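Local coordinates for protein inactive Zymogen C11 Protease (Parabacteroides distasonis, PDB 6MZO) that is the inactive zymogen of a clostripain-like (C11) cysteine protease, which probably cleaves peptide bonds once it has been activated, at residues A[12-17]-A[98-103]; A[242-247]-A[288-293]; A[257-262]-A[333-338]. All blocks are in the same frame, centred on the assembly; numbering follows the deposited sequence.

Contact 1 (A[12-17]-A[98-103]); sequences PRTVLI and DKVQKE
In Thr14 and Val100 the first torsions aim one methyl of each residue at the other. Thr14 has chi1 -73°, which sets its hydroxyl beside the backbone N and swings CG2 anti to that N; Val100, with chi1 165°, carries CG1 in the corresponding anti position. The outcome is a methyl-to-methyl meeting in which Thr14 CG2 and Val100 CG1 lie 3.5 Å apart, tighter than ordinary van der Waals contact, with the two side chains meeting at a slant.

This is strand-to-helix packing in an alpha/beta fold, consistent with the caspase-like architecture of clan CD peptidases. Strand 14-19 runs between its parallel neighbours 49-54 and 109-115, and helix 90-103, which lies in the crossover between the parallel strands 72-80 and 109-115, packs on one face of the sheet. Two residues on, Leu16 turns to the same helix: its CA is 7.5 Å from Val100 CA, and its CD1 comes 4.3 Å from Val100 CG2, a looser apolar contact. Val100 therefore serves both strand residues, one methyl to each, and it also touches Leu51 and Leu63 of strands 49-54 and 62-69.

No hydrogen bond joins the two segments; all three touching residues are buried and meet through methyl groups alone. The one polar group among the touching side chains, the Thr14 hydroxyl, is satisfied by the carbonyl of Tyr104, just past the helix end, and by the side-chain amide (ND2) of Asn49. With the methyl turned to the helix, Thr14 OG1 stays 5.5 Å from Val100 CG1.

Contact 2 (A[242-247]-A[288-293]); sequences CRTLFH and EEQYNA
Thr244 meets Gln290 with both its side chain and its carbonyl. Thr244 OG1 passes Gln290 CG at 4.1 Å, the two side chains running in opposite directions, while the hydroxyl itself is hydrogen-bonded to Thr241 O one turn back. Thr244 O is 3.6 Å from Gln290 NE2, too long for a direct bond; a water accepts from Gln290 NE2 at 3.0 Å and lies at the same distance from Thr244 O. Leu245 meets the other end of the Gln290 amide, OE1 standing 3.5 Å from Leu245 CB.

The contact is helix-to-helix packing, joining the C-terminal part of helix 235-246 to the first turn of helix 288-301, with helix 278-283 alongside: Leu245 also touches Val282. Gln290 OE1 accepts from Thr287 N as well, the side-chain-to-N-cap half of a capping-box pattern, which, with the water on NE2, helps fix the amide's rotation. Cut back to an alanine, Gln290 would lose its amide, which would probably leave Thr287 N and the bridging water without this partner and a gap beside Leu245. Leu245 CD1 lies over one face of the Phe246 ring, toward its rim, 3.7 Å above the plane.

Contact 3 (A[257-262]-A[333-338]); sequences VPVSEL and IYVPQE
Val259 lays its CG1 methyl over two partners at once, Val335 CG1 at 3.7 Å and the side-chain amide of Gln337, whose CD is 3.8 Å away. The turn that offers this methyl is a short 3-10 segment, residues 259-261, in the loop after helix 251-255; its signature is the i to i+3 bonding of Glu261 N to Pro258 O and of Leu262 N to Val259 O. It packs where strand 332-334, half of a two-stranded antiparallel sheet with 275-277, gives way to loop.

Val259 and Val335 run alongside each other in opposite senses, while Gln337 lies roughly perpendicular to Val259. The approach to the amide is over its face: Val259 CG1 stands about 3.7 Å above the amide plane, almost directly over Gln337 CD. Leu262 makes a different kind of contact, reaching tip to tip toward the other methyl of Val335, with Leu262 CD1 4.0 Å from Val335 CG2. The two branches of Val335 thus divide the turn between them, and Tyr276 of the partner strand touches all four of these side chains.

A water spans the backbones, 3.0 Å from Val257 O and an equal distance from Pro336 O, so the polar tie between the segments is indirect. Gln337 NE2 holds the amide by two acceptors, Val335 O in its own segment and His273 O outside both. With its chain extended beyond CG (chi2 163°), Gln337 brings NE2 back two residues to Val335 O, 2.9 Å away, with an N-H...O angle of 161° and the acceptor within 1° of the amide plane.

Along the chain, contact 1 closes before either of the others opens, while contacts 2 and 3 interleave: 242-247, 257-262, 288-293, 333-338. In space the division is the same. Contact 1 lies on the large mixed sheet, on the opposite side of the chain's centre, its own centre about 40 Å from that of contact 2 and 41 Å from that of contact 3. Contacts 2 and 3 are neighbours, with centres about 17 Å and nearest atoms about 6 Å apart. Both border helix 278-283, Leu245 touching Val282 and Leu262 touching Asp280. The alternating segments gather the later part of the chain beside helix 278-283, whereas contact 1 packs helix 90-103 on the large sheet.

Contact 1 (A[12-17]-A[98-103])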
ATOM      1  N   PRO A  12      -9.110 -19.127  11.082  1.00 31.61           N
ATOM      2  CA  PRO A  12      -9.939 -18.345  10.199  1.00 29.57           C
ATOM      3  C   PRO A  12      -9.036 -17.621   9.196  1.00 30.38           C
ATOM      4  O   PRO A  12      -9.473 -17.320   8.081  1.00 26.34           O
ATOM      5  CB  PRO A  12     -10.624 -17.342  11.157  1.00 31.55           C
ATOM      6  CG  PRO A  12     -10.845 -18.240  12.414  1.00 36.37           C
ATOM      7  CD  PRO A  12      -9.467 -18.910  12.507  1.00 35.10           C
ATOM      8  N   ARG A  13      -7.799 -17.320   9.613  1.00 24.85           N
ATOM      9  CA  ARG A  13      -6.893 -16.624   8.691  1.00 23.27           C
ATOM     10  C   ARG A  13      -5.433 -16.914   9.073  1.00 23.67           C
ATOM     11  O   ARG A  13      -5.100 -17.033  10.274  1.00 24.27           O
ATOM     12  CB  ARG A  13      -7.123 -15.110   8.691  1.00 22.04           C
ATOM     13  CG  ARG A  13      -6.261 -14.340   7.628  1.00 20.17           C
ATOM     14  CD  ARG A  13      -6.830 -12.913   7.322  1.00 22.92           C
ATOM     15  NE  ARG A  13      -8.197 -13.082   6.884  1.00 21.12           N
ATOM     16  CZ  ARG A  13      -9.283 -12.897   7.665  1.00 24.55           C
ATOM     17  NH1 ARG A  13      -9.182 -12.291   8.843  1.00 21.50           N
ATOM     18  NH2 ARG A  13     -10.458 -13.355   7.225  1.00 23.56           N
ATOM     19  N   THR A  14      -4.560 -17.016   8.067  1.00 22.57           N
ATOM     20  CA  THR A  14      -3.139 -16.912   8.306  1.00 22.36           C
ATOM     21  C   THR A  14      -2.639 -15.601   7.711  1.00 23.80           C
ATOM     22  O   THR A  14      -2.958 -15.324   6.580  1.00 21.94           O
ATOM     23  CB  THR A  14      -2.375 -18.084   7.631  1.00 24.75           C
ATOM     24  OG1 THR A  14      -2.614 -19.280   8.373  1.00 25.78           O
ATOM     25  CG2 THR A  14      -0.909 -17.859   7.541  1.00 24.11           C
ATOM     26  N   VAL A  15      -2.005 -14.777   8.517  1.00 19.33           N
ATOM     27  CA  VAL A  15      -1.436 -13.500   8.009  1.00 17.76           C
ATOM     28  C   VAL A  15       0.104 -13.549   8.060  1.00 20.30           C
ATOM     29  O   VAL A  15       0.721 -13.971   9.046  1.00 19.98           O
ATOM     30  CB  VAL A  15      -1.938 -12.337   8.894  1.00 20.08           C
ATOM     31  CG1 VAL A  15      -1.256 -10.988   8.457  1.00 19.78           C
ATOM     32  CG2 VAL A  15      -3.478 -12.165   8.791  1.00 20.53           C
ATOM     33  N   LEU A  16       0.721 -13.120   6.953  1.00 20.31           N
ATOM     34  CA  LEU A  16       2.161 -12.938   6.815  1.00 20.20           C
ATOM     35  C   LEU A  16       2.431 -11.431   6.806  1.00 20.67           C
ATOM     36  O   LEU A  16       1.810 -10.700   6.025  1.00 20.24           O
ATOM     37  CB  LEU A  16       2.683 -13.567   5.490  1.00 23.01           C
ATOM     38  CG  LEU A  16       4.123 -13.101   5.142  1.00 23.44           C
ATOM     39  CD1 LEU A  16       5.081 -13.696   6.194  1.00 24.08           C
ATOM     40  CD2 LEU A  16       4.409 -13.626   3.706  1.00 24.49           C
ATOM     41  N   ILE A  17       3.304 -11.024   7.733  1.00 19.76           N
ATOM     42  CA  ILE A  17       3.825  -9.629   7.713  1.00 19.96           C
ATOM     43  C   ILE A  17       5.280  -9.730   7.259  1.00 21.78           C
ATOM     44  O   ILE A  17       6.128 -10.355   7.931  1.00 21.37           O
ATOM     45  CB  ILE A  17       3.678  -8.967   9.112  1.00 19.65           C
ATOM     46  CG1 ILE A  17       2.240  -9.073   9.657  1.00 18.30           C
ATOM     47  CG2 ILE A  17       4.266  -7.492   8.982  1.00 19.38           C
ATOM     48  CD1 ILE A  17       2.026  -8.249  10.996  1.00 18.61           C
ATOM     49  N   ASP A  98       4.595 -19.116  -0.170  1.00 36.34           N
ATOM     50  CA  ASP A  98       4.320 -20.517  -0.384  1.00 36.11           C
ATOM     51  C   ASP A  98       4.578 -21.323   0.863  1.00 38.38           C
ATOM     52  O   ASP A  98       3.801 -22.247   1.196  1.00 39.86           O
ATOM     53  CB  ASP A  98       5.183 -21.091  -1.539  1.00 38.54           C
ATOM     54  CG  ASP A  98       4.757 -20.568  -2.883  1.00 39.50           C
ATOM     55  OD1 ASP A  98       3.636 -20.068  -3.025  1.00 40.35           O
ATOM     56  OD2 ASP A  98       5.559 -20.657  -3.835  1.00 42.92           O
ATOM     57  N   LYS A  99       5.703 -21.025   1.519  1.00 37.55           N
ATOM     58  CA  LYS A  99       6.033 -21.781   2.732  1.00 36.32           C
ATOM     59  C   LYS A  99       4.971 -21.565   3.829  1.00 35.64           C
ATOM     60  O   LYS A  99       4.515 -22.511   4.491  1.00 39.28           O
ATOM     61  CB  LYS A  99       7.437 -21.405   3.234  1.00 39.36           C
ATOM     62  CG  LYS A  99       7.729 -21.988   4.595  1.00 45.04           C
ATOM     63  CD  LYS A  99       9.190 -21.920   4.996  1.00 51.04           C
ATOM     64  CE  LYS A  99       9.442 -22.777   6.271  1.00 55.11           C
ATOM     65  NZ  LYS A  99       9.461 -24.217   5.913  1.00 53.37           N
ATOM     66  N   VAL A 100       4.570 -20.311   4.009  1.00 32.51           N
ATOM     67  CA  VAL A 100       3.587 -20.040   5.035  1.00 32.46           C
ATOM     68  C   VAL A 100       2.255 -20.739   4.742  1.00 33.84           C
ATOM     69  O   VAL A 100       1.623 -21.243   5.651  1.00 34.26           O
ATOM     70  CB  VAL A 100       3.426 -18.520   5.135  1.00 29.30           C
ATOM     71  CG1 VAL A 100       2.173 -18.139   5.914  1.00 28.48           C
ATOM     72  CG2 VAL A 100       4.711 -17.932   5.741  1.00 31.87           C
ATOM     73  N   GLN A 101       1.811 -20.735   3.479  1.00 35.00           N
ATOM     74  CA  GLN A 101       0.521 -21.337   3.127  1.00 36.70           C
ATOM     75  C   GLN A 101       0.598 -22.841   3.294  1.00 38.92           C
ATOM     76  O   GLN A 101      -0.379 -23.488   3.737  1.00 41.68           O
ATOM     77  CB  GLN A 101       0.111 -20.970   1.702  1.00 35.21           C
ATOM     78  CG  GLN A 101      -0.326 -19.531   1.562  1.00 32.49           C
ATOM     79  CD  GLN A 101      -0.900 -19.190   0.193  1.00 33.14           C
ATOM     80  OE1 GLN A 101      -0.460 -19.741  -0.807  1.00 37.19           O
ATOM     81  NE2 GLN A 101      -1.892 -18.287   0.160  1.00 33.86           N
ATOM     82  N   LYS A 102       1.758 -23.410   2.975  1.00 35.98           N
ATOM     83  CA  LYS A 102       1.938 -24.858   3.117  1.00 38.20           C
ATOM     84  C   LYS A 102       1.955 -25.292   4.589  1.00 37.73           C
ATOM     85  O   LYS A 102       1.382 -26.345   4.954  1.00 42.26           O
ATOM     86  CB  LYS A 102       3.214 -25.275   2.388  1.00 37.99           C
ATOM     87  N   GLU A 103       2.582 -24.517   5.456  1.00 37.14           N
ATOM     88  CA  GLU A 103       2.749 -24.950   6.844  1.00 37.07           C
ATOM     89  C   GLU A 103       1.664 -24.428   7.763  1.00 35.98           C
ATOM     90  O   GLU A 103       1.401 -25.029   8.835  1.00 38.74           O
ATOM     91  CB  GLU A 103       4.117 -24.550   7.370  1.00 40.66           C
ATOM     92  CG  GLU A 103       5.215 -25.027   6.454  1.00 48.21           C
ATOM     93  CD  GLU A 103       6.624 -24.883   7.007  1.00 62.09           C
ATOM     94  OE1 GLU A 103       6.810 -24.265   8.079  1.00 67.43           O
ATOM     95  OE2 GLU A 103       7.564 -25.388   6.350  1.00 69.61           O
TER

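Contact 2 (A[242-247]-A[288-293])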
ATOM      1  N   CYS A 242     -13.358   5.686 -15.950  1.00 30.57           N
ATOM      2  CA  CYS A 242     -12.242   6.579 -16.287  1.00 26.65           C
ATOM      3  C   CYS A 242     -11.890   6.465 -17.739  1.00 28.77           C
ATOM      4  O   CYS A 242     -11.515   7.481 -18.371  1.00 29.17           O
ATOM      5  CB  CYS A 242     -11.007   6.260 -15.410  1.00 24.96           C
ATOM      6  SG  CYS A 242     -11.276   6.755 -13.698  1.00 28.11           S
ATOM      7  N   ARG A 243     -12.080   5.270 -18.305  1.00 28.04           N
ATOM      8  CA  ARG A 243     -11.752   5.110 -19.706  1.00 31.37           C
ATOM      9  C   ARG A 243     -12.538   6.116 -20.559  1.00 31.54           C
ATOM     10  O   ARG A 243     -11.977   6.723 -21.535  1.00 32.76           O
ATOM     11  CB  ARG A 243     -12.064   3.661 -20.143  1.00 31.52           C
ATOM     12  CG  ARG A 243     -11.759   3.427 -21.645  1.00 35.35           C
ATOM     13  CD  ARG A 243     -12.125   1.982 -22.012  1.00 46.68           C
ATOM     14  NE  ARG A 243     -11.645   1.074 -20.995  1.00 56.96           N
ATOM     15  CZ  ARG A 243     -12.413   0.283 -20.245  1.00 62.81           C
ATOM     16  NH1 ARG A 243     -13.730   0.233 -20.451  1.00 65.87           N
ATOM     17  NH2 ARG A 243     -11.842  -0.471 -19.302  1.00 60.68           N
ATOM     18  N   THR A 244     -13.763   6.416 -20.121  1.00 34.40           N
ATOM     19  CA  THR A 244     -14.620   7.263 -20.986  1.00 35.33           C
ATOM     20  C   THR A 244     -14.069   8.677 -21.127  1.00 32.70           C
ATOM     21  O   THR A 244     -14.245   9.309 -22.185  1.00 36.34           O
ATOM     22  CB  THR A 244     -16.077   7.327 -20.484  1.00 40.81           C
ATOM     23  OG1 THR A 244     -16.135   8.003 -19.226  1.00 45.42           O
ATOM     24  CG2 THR A 244     -16.639   5.918 -20.289  1.00 37.65           C
ATOM     25  N   LEU A 245     -13.292   9.136 -20.144  1.00 31.14           N
ATOM     26  CA  LEU A 245     -12.745  10.479 -20.222  1.00 29.55           C
ATOM     27  C   LEU A 245     -11.278  10.490 -20.607  1.00 33.41           C
ATOM     28  O   LEU A 245     -10.786  11.528 -21.039  1.00 33.26           O
ATOM     29  CB  LEU A 245     -12.952  11.257 -18.903  1.00 32.85           C
ATOM     30  CG  LEU A 245     -12.182  10.836 -17.626  1.00 30.21           C
ATOM     31  CD1 LEU A 245     -11.231  11.920 -17.163  1.00 28.45           C
ATOM     32  CD2 LEU A 245     -13.110  10.499 -16.477  1.00 30.60           C
ATOM     33  N   PHE A 246     -10.564   9.366 -20.492  1.00 28.56           N
ATOM     34  CA  PHE A 246      -9.136   9.410 -20.825  1.00 26.13           C
ATOM     35  C   PHE A 246      -8.824   8.903 -22.238  1.00 30.94           C
ATOM     36  O   PHE A 246      -7.807   9.293 -22.833  1.00 28.32           O
ATOM     37  CB  PHE A 246      -8.340   8.579 -19.799  1.00 25.00           C
ATOM     38  CG  PHE A 246      -8.096   9.298 -18.536  1.00 25.75           C
ATOM     39  CD1 PHE A 246      -7.159  10.323 -18.497  1.00 28.05           C
ATOM     40  CD2 PHE A 246      -8.766   8.924 -17.357  1.00 26.48           C
ATOM     41  CE1 PHE A 246      -6.920  11.006 -17.318  1.00 25.75           C
ATOM     42  CE2 PHE A 246      -8.487   9.583 -16.163  1.00 23.18           C
ATOM     43  CZ  PHE A 246      -7.564  10.624 -16.145  1.00 25.36           C
ATOM     44  N   HIS A 247      -9.677   8.024 -22.754  1.00 32.94           N
ATOM     45  CA  HIS A 247      -9.296   7.268 -23.955  1.00 34.82           C
ATOM     46  C   HIS A 247      -9.249   8.154 -25.203  1.00 33.40           C
ATOM     47  O   HIS A 247      -8.713   7.721 -26.260  1.00 34.43           O
ATOM     48  CB  HIS A 247     -10.239   6.069 -24.181  1.00 37.90           C
ATOM     49  CG  HIS A 247     -11.583   6.443 -24.728  1.00 42.40           C
ATOM     50  ND1 HIS A 247     -12.295   7.541 -24.293  1.00 44.54           N
ATOM     51  CD2 HIS A 247     -12.329   5.882 -25.703  1.00 51.90           C
ATOM     52  CE1 HIS A 247     -13.419   7.640 -24.974  1.00 49.49           C
ATOM     53  NE2 HIS A 247     -13.457   6.654 -25.849  1.00 55.25           N
ATOM     54  N   GLU A 288     -19.047  17.333 -17.198  1.00 40.49           N
ATOM     55  CA  GLU A 288     -19.831  17.281 -15.973  1.00 43.48           C
ATOM     56  C   GLU A 288     -20.434  15.900 -15.812  1.00 40.36           C
ATOM     57  O   GLU A 288     -20.416  15.328 -14.718  1.00 41.85           O
ATOM     58  CB  GLU A 288     -20.918  18.330 -15.971  1.00 47.14           C
ATOM     59  CG  GLU A 288     -21.689  18.392 -14.658  1.00 58.34           C
ATOM     60  CD  GLU A 288     -22.897  19.298 -14.777  1.00 72.62           C
ATOM     61  OE1 GLU A 288     -23.993  18.932 -14.274  1.00 77.42           O
ATOM     62  OE2 GLU A 288     -22.751  20.374 -15.415  1.00 76.83           O
ATOM     63  N   GLU A 289     -20.939  15.364 -16.919  1.00 41.15           N
ATOM     64  CA  GLU A 289     -21.532  14.025 -16.899  1.00 41.31           C
ATOM     65  C   GLU A 289     -20.517  12.939 -16.513  1.00 39.35           C
ATOM     66  O   GLU A 289     -20.755  12.105 -15.630  1.00 38.74           O
ATOM     67  CB  GLU A 289     -22.126  13.717 -18.269  1.00 46.80           C
ATOM     68  CG  GLU A 289     -22.941  12.446 -18.326  1.00 59.20           C
ATOM     69  CD  GLU A 289     -23.678  12.295 -19.659  1.00 70.64           C
ATOM     70  OE1 GLU A 289     -23.508  11.246 -20.318  1.00 73.61           O
ATOM     71  OE2 GLU A 289     -24.447  13.207 -20.041  1.00 75.78           O
ATOM     72  N   GLN A 290     -19.353  12.945 -17.175  1.00 37.48           N
ATOM     73  CA  GLN A 290     -18.278  12.021 -16.811  1.00 32.65           C
ATOM     74  C   GLN A 290     -17.813  12.168 -15.361  1.00 30.56           C
ATOM     75  O   GLN A 290     -17.507  11.177 -14.690  1.00 31.77           O
ATOM     76  CB  GLN A 290     -17.079  12.258 -17.758  1.00 33.54           C
ATOM     77  CG  GLN A 290     -17.392  11.863 -19.181  1.00 33.97           C
ATOM     78  CD  GLN A 290     -16.422  12.432 -20.202  1.00 36.80           C
ATOM     79  OE1 GLN A 290     -15.578  13.296 -19.897  1.00 34.56           O
ATOM     80  NE2 GLN A 290     -16.559  11.968 -21.440  1.00 38.62           N
ATOM     81  N   TYR A 291     -17.722  13.409 -14.877  1.00 31.16           N
ATOM     82  CA  TYR A 291     -17.292  13.649 -13.505  1.00 29.52           C
ATOM     83  C   TYR A 291     -18.311  13.090 -12.523  1.00 32.08           C
ATOM     84  O   TYR A 291     -17.899  12.476 -11.517  1.00 31.45           O
ATOM     85  CB  TYR A 291     -17.060  15.132 -13.248  1.00 34.23           C
ATOM     86  CG  TYR A 291     -16.396  15.481 -11.920  1.00 32.86           C
ATOM     87  CD1 TYR A 291     -15.259  14.806 -11.455  1.00 30.13           C
ATOM     88  CD2 TYR A 291     -16.876  16.526 -11.164  1.00 38.31           C
ATOM     89  CE1 TYR A 291     -14.659  15.148 -10.229  1.00 30.05           C
ATOM     90  CE2 TYR A 291     -16.278  16.899  -9.963  1.00 38.95           C
ATOM     91  CZ  TYR A 291     -15.169  16.220  -9.505  1.00 34.98           C
ATOM     92  OH  TYR A 291     -14.619  16.636  -8.311  1.00 33.54           O
ATOM     93  N   ASN A 292     -19.610  13.235 -12.802  1.00 36.32           N
ATOM     94  CA  ASN A 292     -20.612  12.711 -11.870  1.00 40.77           C
ATOM     95  C   ASN A 292     -20.513  11.186 -11.857  1.00 39.25           C
ATOM     96  O   ASN A 292     -20.583  10.572 -10.788  1.00 37.58           O
ATOM     97  CB  ASN A 292     -22.011  13.187 -12.249  1.00 45.08           C
ATOM     98  CG  ASN A 292     -22.235  14.669 -11.898  1.00 47.03           C
ATOM     99  OD1 ASN A 292     -21.507  15.257 -11.078  1.00 50.28           O
ATOM    100  ND2 ASN A 292     -23.224  15.266 -12.509  1.00 47.68           N
ATOM    101  N   ALA A 293     -20.305  10.586 -13.034  1.00 37.95           N
ATOM    102  CA  ALA A 293     -20.158   9.109 -13.114  1.00 36.33           C
ATOM    103  C   ALA A 293     -18.916   8.639 -12.346  1.00 34.55           C
ATOM    104  O   ALA A 293     -18.938   7.627 -11.628  1.00 33.27           O
ATOM    105  CB  ALA A 293     -20.074   8.643 -14.541  1.00 38.05           C
TER
HETATM  106  O   HOH W   1     -14.240  12.067 -23.405  1.00 36.97           O

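Contact 3 (A[257-262]-A[333-338])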
ATOM      1  N   VAL A 257      -3.152  20.286 -18.766  1.00 34.07           N
ATOM      2  CA  VAL A 257      -3.592  20.378 -17.386  1.00 33.72           C
ATOM      3  C   VAL A 257      -2.505  21.007 -16.521  1.00 36.47           C
ATOM      4  O   VAL A 257      -1.393  20.481 -16.467  1.00 34.86           O
ATOM      5  CB  VAL A 257      -3.920  19.004 -16.803  1.00 31.06           C
ATOM      6  CG1 VAL A 257      -4.243  19.119 -15.305  1.00 30.11           C
ATOM      7  CG2 VAL A 257      -4.990  18.279 -17.649  1.00 30.60           C
ATOM      8  N   PRO A 258      -2.831  22.090 -15.804  1.00 38.14           N
ATOM      9  CA  PRO A 258      -1.779  22.756 -15.018  1.00 40.25           C
ATOM     10  C   PRO A 258      -1.587  22.152 -13.618  1.00 35.76           C
ATOM     11  O   PRO A 258      -2.402  22.337 -12.702  1.00 33.80           O
ATOM     12  CB  PRO A 258      -2.288  24.208 -14.927  1.00 42.03           C
ATOM     13  CG  PRO A 258      -3.784  24.073 -14.858  1.00 43.96           C
ATOM     14  CD  PRO A 258      -4.141  22.769 -15.662  1.00 38.67           C
ATOM     15  N   VAL A 259      -0.478  21.442 -13.435  1.00 35.57           N
ATOM     16  CA  VAL A 259      -0.277  20.777 -12.143  1.00 30.74           C
ATOM     17  C   VAL A 259      -0.119  21.742 -10.978  1.00 30.78           C
ATOM     18  O   VAL A 259      -0.301  21.359  -9.839  1.00 32.85           O
ATOM     19  CB  VAL A 259       0.930  19.843 -12.119  1.00 32.09           C
ATOM     20  CG1 VAL A 259       0.705  18.706 -13.098  1.00 32.86           C
ATOM     21  CG2 VAL A 259       2.207  20.629 -12.407  1.00 35.85           C
ATOM     22  N   SER A 260       0.254  22.979 -11.275  1.00 34.57           N
ATOM     23  CA  SER A 260       0.445  23.975 -10.229  1.00 35.01           C
ATOM     24  C   SER A 260      -0.863  24.303  -9.507  1.00 37.42           C
ATOM     25  O   SER A 260      -0.850  24.851  -8.396  1.00 40.32           O
ATOM     26  CB  SER A 260       1.041  25.225 -10.847  1.00 37.62           C
ATOM     27  OG  SER A 260       0.092  25.809 -11.726  1.00 39.68           O
ATOM     28  N   GLU A 261      -1.981  23.886 -10.127  1.00 34.92           N
ATOM     29  CA  GLU A 261      -3.322  24.088  -9.586  1.00 38.45           C
ATOM     30  C   GLU A 261      -3.825  22.854  -8.831  1.00 33.79           C
ATOM     31  O   GLU A 261      -4.880  22.921  -8.196  1.00 35.55           O
ATOM     32  CB  GLU A 261      -4.329  24.378 -10.705  1.00 42.51           C
ATOM     33  CG  GLU A 261      -4.001  25.595 -11.532  1.00 56.26           C
ATOM     34  CD  GLU A 261      -3.927  26.795 -10.670  1.00 69.94           C
ATOM     35  OE1 GLU A 261      -4.939  27.111 -10.013  1.00 73.67           O
ATOM     36  OE2 GLU A 261      -2.838  27.390 -10.608  1.00 76.38           O
ATOM     37  N   LEU A 262      -3.103  21.734  -8.936  1.00 27.98           N
ATOM     38  CA  LEU A 262      -3.629  20.468  -8.416  1.00 24.96           C
ATOM     39  C   LEU A 262      -3.222  20.185  -6.985  1.00 28.21           C
ATOM     40  O   LEU A 262      -2.159  20.602  -6.552  1.00 30.39           O
ATOM     41  CB  LEU A 262      -3.138  19.272  -9.247  1.00 27.93           C
ATOM     42  CG  LEU A 262      -3.657  19.185 -10.674  1.00 26.55           C
ATOM     43  CD1 LEU A 262      -2.978  17.975 -11.400  1.00 24.39           C
ATOM     44  CD2 LEU A 262      -5.175  19.031 -10.639  1.00 29.78           C
ATOM     45  N   ILE A 333      -2.896   9.654  -8.196  1.00 21.10           N
ATOM     46  CA  ILE A 333      -2.880   9.306  -9.591  1.00 19.30           C
ATOM     47  C   ILE A 333      -1.615   9.922 -10.201  1.00 19.37           C
ATOM     48  O   ILE A 333      -1.187  11.043  -9.795  1.00 21.82           O
ATOM     49  CB  ILE A 333      -4.127   9.771 -10.327  1.00 21.90           C
ATOM     50  CG1 ILE A 333      -4.303   9.054 -11.638  1.00 22.36           C
ATOM     51  CG2 ILE A 333      -4.115  11.342 -10.581  1.00 19.71           C
ATOM     52  CD1 ILE A 333      -4.714   7.504 -11.476  1.00 21.73           C
ATOM     53  N   TYR A 334      -1.005   9.213 -11.161  1.00 19.48           N
ATOM     54  CA  TYR A 334       0.050   9.861 -11.986  1.00 21.54           C
ATOM     55  C   TYR A 334      -0.575  10.912 -12.894  1.00 21.10           C
ATOM     56  O   TYR A 334      -1.604  10.651 -13.533  1.00 24.60           O
ATOM     57  CB  TYR A 334       0.814   8.819 -12.864  1.00 21.72           C
ATOM     58  CG  TYR A 334       1.913   9.466 -13.717  1.00 24.10           C
ATOM     59  CD1 TYR A 334       2.964  10.147 -13.094  1.00 24.80           C
ATOM     60  CD2 TYR A 334       1.887   9.395 -15.133  1.00 23.17           C
ATOM     61  CE1 TYR A 334       3.935  10.801 -13.853  1.00 26.84           C
ATOM     62  CE2 TYR A 334       2.902  10.010 -15.890  1.00 25.65           C
ATOM     63  CZ  TYR A 334       3.903  10.702 -15.230  1.00 28.37           C
ATOM     64  OH  TYR A 334       4.910  11.292 -15.955  1.00 29.19           O
ATOM     65  N   VAL A 335       0.098  12.075 -13.035  1.00 21.76           N
ATOM     66  CA  VAL A 335      -0.391  13.095 -13.968  1.00 20.89           C
ATOM     67  C   VAL A 335       0.693  13.248 -15.060  1.00 24.43           C
ATOM     68  O   VAL A 335       1.749  13.802 -14.787  1.00 24.52           O
ATOM     69  CB  VAL A 335      -0.614  14.432 -13.247  1.00 21.30           C
ATOM     70  CG1 VAL A 335      -0.920  15.544 -14.285  1.00 24.72           C
ATOM     71  CG2 VAL A 335      -1.794  14.261 -12.216  1.00 21.45           C
ATOM     72  N   PRO A 336       0.391  12.820 -16.302  1.00 25.35           N
ATOM     73  CA  PRO A 336       1.386  13.000 -17.351  1.00 26.54           C
ATOM     74  C   PRO A 336       1.723  14.494 -17.574  1.00 26.51           C
ATOM     75  O   PRO A 336       0.860  15.394 -17.534  1.00 27.55           O
ATOM     76  CB  PRO A 336       0.709  12.440 -18.600  1.00 26.09           C
ATOM     77  CG  PRO A 336      -0.137  11.255 -17.988  1.00 25.67           C
ATOM     78  CD  PRO A 336      -0.698  11.887 -16.706  1.00 23.68           C
ATOM     79  N   GLN A 337       3.000  14.723 -17.784  1.00 24.99           N
ATOM     80  CA  GLN A 337       3.529  16.086 -17.890  1.00 27.77           C
ATOM     81  C   GLN A 337       4.572  16.166 -18.986  1.00 31.68           C
ATOM     82  O   GLN A 337       5.401  15.252 -19.176  1.00 32.06           O
ATOM     83  CB  GLN A 337       4.143  16.525 -16.555  1.00 30.10           C
ATOM     84  CG  GLN A 337       3.100  16.646 -15.433  1.00 26.79           C
ATOM     85  CD  GLN A 337       3.731  16.673 -14.054  1.00 28.41           C
ATOM     86  OE1 GLN A 337       4.447  17.638 -13.682  1.00 29.94           O
ATOM     87  NE2 GLN A 337       3.491  15.602 -13.282  1.00 24.28           N
ATOM     88  N   GLU A 338       4.545  17.268 -19.708  1.00 30.51           N
ATOM     89  CA  GLU A 338       5.454  17.460 -20.840  1.00 32.68           C
ATOM     90  C   GLU A 338       6.912  17.389 -20.377  1.00 36.50           C
ATOM     91  O   GLU A 338       7.804  16.884 -21.090  1.00 39.02           O
ATOM     92  CB  GLU A 338       5.162  18.796 -21.505  1.00 36.81           C
ATOM     93  CG  GLU A 338       5.907  18.972 -22.836  1.00 42.79           C
ATOM     94  CD  GLU A 338       5.593  20.297 -23.510  1.00 46.85           C
ATOM     95  OE1 GLU A 338       4.681  21.029 -23.076  1.00 49.60           O
ATOM     96  OE2 GLU A 338       6.290  20.629 -24.478  1.00 48.98           O
TER
HETATM   97  O   HOH W   2       0.614  18.386 -17.357  1.00 32.06           O